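PDB 3O8O: ATP-dependent 6-phosphofructokinase subunit beta from Saccharomyces cerevisiae, which catalyses the ATP-dependent phosphorylation of D-fructose 6-phosphate to fructose 1,6-bisphosphate, the first committing step of glycolysis. Local coordinates for residues E195-N200 / V289-T294; C148-S153 / A163-Y168. One frame throughout, in Å; residues are numbered along the deposited sequence.

Contact 1. Residues E195-N200 / V289-T294. With F6P (6-O-phosphono-beta-D-fructofuranose), chain K.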
loop_
_atom_site.group_PDB
_atom_site.type_symbol
_atom_site.label_atom_id
_atom_site.label_comp_id
_atom_site.label_asym_id
_atom_site.label_seq_id
_atom_site.Cartn_x
_atom_site.Cartn_y
_atom_site.Cartn_z
ATOM N N GLU B 195 -16.277 -47.301 20.565
ATOM C CA GLU B 195 -15.588 -48.420 19.937
ATOM C C GLU B 195 -14.835 -47.949 18.686
ATOM O O GLU B 195 -15.425 -47.485 17.716
ATOM C CB GLU B 195 -16.578 -49.502 19.543
ATOM C CG GLU B 195 -15.891 -50.818 19.266
ATOM C CD GLU B 195 -16.695 -51.680 18.328
ATOM O OE1 GLU B 195 -17.945 -51.713 18.515
ATOM O OE2 GLU B 195 -16.080 -52.310 17.423
ATOM N N VAL B 196 -13.524 -48.112 18.721
ATOM C CA VAL B 196 -12.651 -47.678 17.644
ATOM C C VAL B 196 -11.987 -48.814 16.851
ATOM O O VAL B 196 -11.759 -49.890 17.377
ATOM C CB VAL B 196 -11.580 -46.745 18.246
ATOM C CG1 VAL B 196 -10.190 -47.122 17.737
ATOM C CG2 VAL B 196 -11.956 -45.297 17.944
ATOM N N MET B 197 -11.667 -48.557 15.587
ATOM C CA MET B 197 -11.040 -49.570 14.746
ATOM C C MET B 197 -9.592 -49.817 15.107
ATOM O O MET B 197 -9.102 -49.321 16.122
ATOM C CB MET B 197 -11.107 -49.177 13.269
ATOM C CG MET B 197 -12.498 -49.143 12.692
ATOM S SD MET B 197 -12.406 -49.221 10.924
ATOM C CE MET B 197 -14.050 -49.752 10.481
ATOM N N GLY B 198 -8.912 -50.585 14.259
ATOM C CA GLY B 198 -7.515 -50.882 14.493
ATOM C C GLY B 198 -7.202 -52.362 14.421
ATOM O O GLY B 198 -6.048 -52.775 14.572
ATOM N N ARG B 199 -8.228 -53.173 14.187
ATOM C CA ARG B 199 -8.026 -54.612 14.101
ATOM C C ARG B 199 -7.411 -55.112 15.411
ATOM O O ARG B 199 -8.059 -55.097 16.462
ATOM C CB ARG B 199 -7.095 -54.923 12.936
ATOM C CG ARG B 199 -6.999 -56.378 12.580
ATOM C CD ARG B 199 -6.128 -56.563 11.337
ATOM N NE ARG B 199 -6.700 -55.984 10.120
ATOM C CZ ARG B 199 -7.656 -56.565 9.394
ATOM N NH1 ARG B 199 -8.144 -57.740 9.761
ATOM N NH2 ARG B 199 -8.143 -55.983 8.302
ATOM N N ASN B 200 -6.151 -55.529 15.360
ATOM C CA ASN B 200 -5.496 -56.045 16.560
ATOM C C ASN B 200 -4.486 -55.088 17.146
ATOM O O ASN B 200 -3.764 -55.437 18.080
ATOM C CB ASN B 200 -4.811 -57.385 16.263
ATOM C CG ASN B 200 -5.804 -58.476 15.833
ATOM O OD1 ASN B 200 -6.772 -58.773 16.546
ATOM N ND2 ASN B 200 -5.564 -59.075 14.667
ATOM N N VAL B 289 -16.353 -44.645 9.180
ATOM C CA VAL B 289 -16.087 -43.230 8.933
ATOM C C VAL B 289 -14.594 -43.072 9.192
ATOM O O VAL B 289 -13.969 -42.120 8.750
ATOM C CB VAL B 289 -16.862 -42.252 9.884
ATOM C CG1 VAL B 289 -18.340 -42.609 9.957
ATOM C CG2 VAL B 289 -16.226 -42.232 11.245
ATOM N N GLN B 290 -14.024 -44.026 9.914
ATOM C CA GLN B 290 -12.607 -43.984 10.222
ATOM C C GLN B 290 -11.790 -44.294 8.972
ATOM O O GLN B 290 -10.603 -43.972 8.893
ATOM C CB GLN B 290 -12.283 -44.990 11.328
ATOM C CG GLN B 290 -13.054 -44.753 12.616
ATOM C CD GLN B 290 -12.877 -45.877 13.619
ATOM O OE1 GLN B 290 -11.846 -45.980 14.296
ATOM N NE2 GLN B 290 -13.886 -46.736 13.712
ATOM N N ARG B 291 -12.439 -44.910 7.990
ATOM C CA ARG B 291 -11.781 -45.288 6.746
ATOM C C ARG B 291 -11.961 -44.248 5.649
ATOM O O ARG B 291 -11.174 -44.194 4.706
ATOM C CB ARG B 291 -12.332 -46.636 6.271
ATOM C CG ARG B 291 -11.880 -47.799 7.122
ATOM C CD ARG B 291 -10.505 -48.277 6.687
ATOM N NE ARG B 291 -10.600 -49.022 5.441
ATOM C CZ ARG B 291 -11.213 -50.193 5.339
ATOM N NH1 ARG B 291 -11.766 -50.745 6.417
ATOM N NH2 ARG B 291 -11.303 -50.798 4.162
ATOM N N GLY B 292 -13.000 -43.428 5.782
ATOM C CA GLY B 292 -13.290 -42.404 4.796
ATOM C C GLY B 292 -12.591 -41.075 5.008
ATOM O O GLY B 292 -11.647 -40.955 5.806
ATOM N N GLY B 293 -13.062 -40.062 4.288
ATOM C CA GLY B 293 -12.445 -38.761 4.404
ATOM C C GLY B 293 -11.198 -38.622 3.547
ATOM O O GLY B 293 -10.600 -39.606 3.111
ATOM N N THR B 294 -10.805 -37.381 3.299
ATOM C CA THR B 294 -9.648 -37.083 2.480
ATOM C C THR B 294 -8.391 -37.244 3.323
ATOM O O THR B 294 -8.418 -37.082 4.544
ATOM C CB THR B 294 -9.736 -35.655 1.985
ATOM O OG1 THR B 294 -8.923 -34.814 2.822
ATOM C CG2 THR B 294 -11.168 -35.168 2.073
HETATM O O1 F6P K . -7.862 -53.001 7.207
HETATM C C1 F6P K . -8.054 -53.068 8.620
HETATM C C2 F6P K . -9.468 -52.598 8.966
HETATM O O2 F6P K . -9.688 -51.253 8.561
HETATM C C3 F6P K . -9.749 -52.685 10.464
HETATM O O3 F6P K . -9.396 -51.481 11.155
HETATM C C4 F6P K . -11.266 -53.045 10.461
HETATM O O4 F6P K . -11.677 -53.696 11.668
HETATM C C5 F6P K . -11.369 -53.939 9.187
HETATM O O5 F6P K . -10.416 -53.375 8.287
HETATM C C6 F6P K . -12.688 -53.813 8.462
HETATM O O6 F6P K . -12.584 -54.686 7.335
HETATM P P F6P K . -13.905 -54.565 6.427
HETATM O O1P F6P K . -13.981 -53.181 5.897
HETATM O O2P F6P K . -13.787 -55.579 5.183
HETATM O O3P F6P K . -15.243 -54.869 7.301
#
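M197 and Q290 form a buried, side-chain-to-backbone polar contact where strand 191-196 runs out into a sugar-binding loop and meets the short 3-10 segment that follows strand 281-285. The evidence is one well-formed hydrogen bond: M197 N donates to Q290 OE1 at 2.9 Å, with an N-H...O angle of 167°. The donor lies in the carbonyl plane, on a lone pair of OE1, at a C=O...N angle of 112°. Q290 reaches across because its chain is extended, CD being anti to CA (chi2 171°). The other branch of the amide, NE2, bonds G287 O, so both amide ends are engaged and the flip of the group is fixed. V196 crosses the Q290 side chain at about a right angle, with V196 CG2 3.7 Å from Q290 OE1, and both residues also rest on I174 of helix 167-187. The M197 side chain crosses that of Q290 obliquely, CG nearest NE2 and CD, and then carries SD to 4.1 Å from R291 CG. Replacing Q290 by a leucine removes both polar amide atoms and would probably leave M197 N and G287 O without these mates, loosening the hold on the turn at G198.

That turn faces fructose 6-phosphate. G198 N donates to F6P O3 at 3.3 Å, and M197 CB lies 3.6 Å from F6P O3. Across the sugar, R291 NH1 gives a weak hydrogen bond to F6P O1P at 3.3 Å, while R291 NH2 is held by a salt bridge to D14. E254, D155, H288 and residues of the chain of another protein also bond the ligand. Two loops at the C-terminal ends of adjacent parallel strands thus make one wall of the fructose 6-phosphate site of the phosphofructokinase fold.

Contact 2. Residues C148-S153 / A163-Y168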
loop_
_atom_site.group_PDB
_atom_site.type_symbol
_atom_site.label_atom_id
_atom_site.label_comp_id
_atom_site.label_asym_id
_atom_site.label_seq_id
_atom_site.Cartn_x
_atom_site.Cartn_y
_atom_site.Cartn_z
ATOM N N CYS B 148 7.618 -53.606 -5.438
ATOM C CA CYS B 148 7.914 -52.794 -4.272
ATOM C C CYS B 148 6.628 -52.587 -3.526
ATOM O O CYS B 148 5.552 -52.452 -4.116
ATOM C CB CYS B 148 8.503 -51.441 -4.618
ATOM S SG CYS B 148 9.064 -50.610 -3.112
ATOM N N GLY B 149 6.743 -52.557 -2.214
ATOM C CA GLY B 149 5.557 -52.422 -1.415
ATOM C C GLY B 149 5.443 -51.061 -0.792
ATOM O O GLY B 149 6.450 -50.388 -0.498
ATOM N N THR B 150 4.190 -50.663 -0.606
ATOM C CA THR B 150 3.835 -49.387 -0.009
ATOM C C THR B 150 2.690 -49.794 0.913
ATOM O O THR B 150 1.634 -50.247 0.449
ATOM C CB THR B 150 3.385 -48.366 -1.118
ATOM O OG1 THR B 150 4.421 -47.392 -1.341
ATOM C CG2 THR B 150 2.125 -47.666 -0.729
ATOM N N VAL B 151 2.919 -49.675 2.222
ATOM C CA VAL B 151 1.908 -50.078 3.195
ATOM C C VAL B 151 0.918 -48.987 3.564
ATOM O O VAL B 151 1.261 -47.965 4.161
ATOM C CB VAL B 151 2.563 -50.691 4.499
ATOM C CG1 VAL B 151 3.733 -49.852 4.943
ATOM C CG2 VAL B 151 1.543 -50.805 5.616
ATOM N N GLY B 152 -0.326 -49.228 3.175
ATOM C CA GLY B 152 -1.388 -48.297 3.463
ATOM C C GLY B 152 -2.406 -48.988 4.341
ATOM O O GLY B 152 -2.967 -50.023 3.981
ATOM N N SER B 153 -2.649 -48.410 5.508
ATOM C CA SER B 153 -3.613 -48.972 6.438
ATOM C C SER B 153 -3.885 -47.994 7.566
ATOM O O SER B 153 -2.965 -47.328 8.039
ATOM C CB SER B 153 -3.066 -50.274 7.007
ATOM O OG SER B 153 -4.003 -50.848 7.887
ATOM N N ALA B 163 4.588 -45.148 10.712
ATOM C CA ALA B 163 3.251 -44.735 10.308
ATOM C C ALA B 163 2.786 -45.351 9.007
ATOM O O ALA B 163 3.446 -45.221 7.992
ATOM C CB ALA B 163 3.202 -43.224 10.196
ATOM N N THR B 164 1.655 -46.039 9.032
ATOM C CA THR B 164 1.140 -46.603 7.796
ATOM C C THR B 164 0.360 -45.479 7.138
ATOM O O THR B 164 -0.209 -44.620 7.819
ATOM C CB THR B 164 0.188 -47.794 8.039
ATOM O OG1 THR B 164 -0.731 -47.478 9.092
ATOM C CG2 THR B 164 0.988 -49.042 8.393
ATOM N N ILE B 165 0.336 -45.461 5.818
ATOM C CA ILE B 165 -0.394 -44.406 5.141
ATOM C C ILE B 165 -1.849 -44.545 5.565
ATOM O O ILE B 165 -2.417 -45.625 5.470
ATOM C CB ILE B 165 -0.299 -44.542 3.596
ATOM C CG1 ILE B 165 1.156 -44.428 3.148
ATOM C CG2 ILE B 165 -1.115 -43.454 2.924
ATOM C CD1 ILE B 165 1.353 -44.662 1.664
ATOM N N GLY B 166 -2.444 -43.461 6.051
ATOM C CA GLY B 166 -3.842 -43.506 6.455
ATOM C C GLY B 166 -4.073 -43.550 7.956
ATOM O O GLY B 166 -5.165 -43.232 8.439
ATOM N N ALA B 167 -3.043 -43.941 8.698
ATOM C CA ALA B 167 -3.152 -44.034 10.144
ATOM C C ALA B 167 -3.619 -42.725 10.763
ATOM O O ALA B 167 -4.697 -42.657 11.359
ATOM C CB ALA B 167 -1.826 -44.436 10.723
ATOM N N TYR B 168 -2.809 -41.685 10.628
ATOM C CA TYR B 168 -3.175 -40.395 11.190
ATOM C C TYR B 168 -4.491 -39.821 10.672
ATOM O O TYR B 168 -5.155 -39.061 11.376
ATOM C CB TYR B 168 -2.053 -39.405 10.975
ATOM C CG TYR B 168 -0.916 -39.654 11.916
ATOM C CD1 TYR B 168 0.278 -40.231 11.477
ATOM C CD2 TYR B 168 -1.027 -39.291 13.250
ATOM C CE1 TYR B 168 1.336 -40.426 12.353
ATOM C CE2 TYR B 168 0.010 -39.475 14.132
ATOM C CZ TYR B 168 1.197 -40.041 13.690
ATOM O OH TYR B 168 2.246 -40.207 14.588
#
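I165 bonds by its backbone to V151 and S153, and its side chain ends at T150. I165 N donates to V151 O at 3.1 Å and S153 N donates to I165 O at 2.8 Å. This pattern, with I165 bonded to the residues before and after G152, is that of a single parallel beta bridge between G152 and I165.

The I165 side chain can be followed outward. CB sits 3.9 Å from G152 CA, beside the bridge. CG1, anti to the carbonyl carbon (chi1 -62°), passes 3.7 Å from V151 O, so the chain runs beside the same carbonyl that its own N-H uses. CD1, extended beyond it (chi2 175°), ends against T150 CG2 at 3.9 Å. N21 of helix 18-32 and A303 and Q306 of helix 297-316 enclose the residue further.

T164 works beside V151 instead: its CG2 methyl meets V151 CG2, and its OG1 donates to S153 O, a bond whose modelled length is too short to be trusted. The same residue opens a type II turn, closed by A167 N to T164 O at 3.0 Å, with G166 at positive phi (104°) in its third place and at the N-cap of helix 167-187. D299 bonds G166 N.

S153 belongs to the fructose 6-phosphate site, and its OG makes a weak bond to the backbone N of D155, the predicted proton acceptor. The bridge joins the two ends of the loop, probably catalytic, that follows the C-terminal end of strand 146-151, an inner strand of the mixed sheet of the phosphofructokinase fold.

How the contacts relate
Both contacts are buried in the N-terminal catalytic domain and follow one another along the chain: helix 167-187, which starts in contact 2, leads into strand 191-196 of contact 1. Their centres lie 14 Å apart and their nearest atoms about 6 Å, so they do not touch. Each sits at the end of a strand, but of different sheets, the mixed seven-stranded one for contact 2 and the parallel four-stranded one for contact 1. Contact 2 is mainly backbone bridging with an aliphatic flank; contact 1 relies on a side-chain amide and contacts the sugar directly. Another protein chain approaches contact 1, whereas none in the assembly touches contact 2.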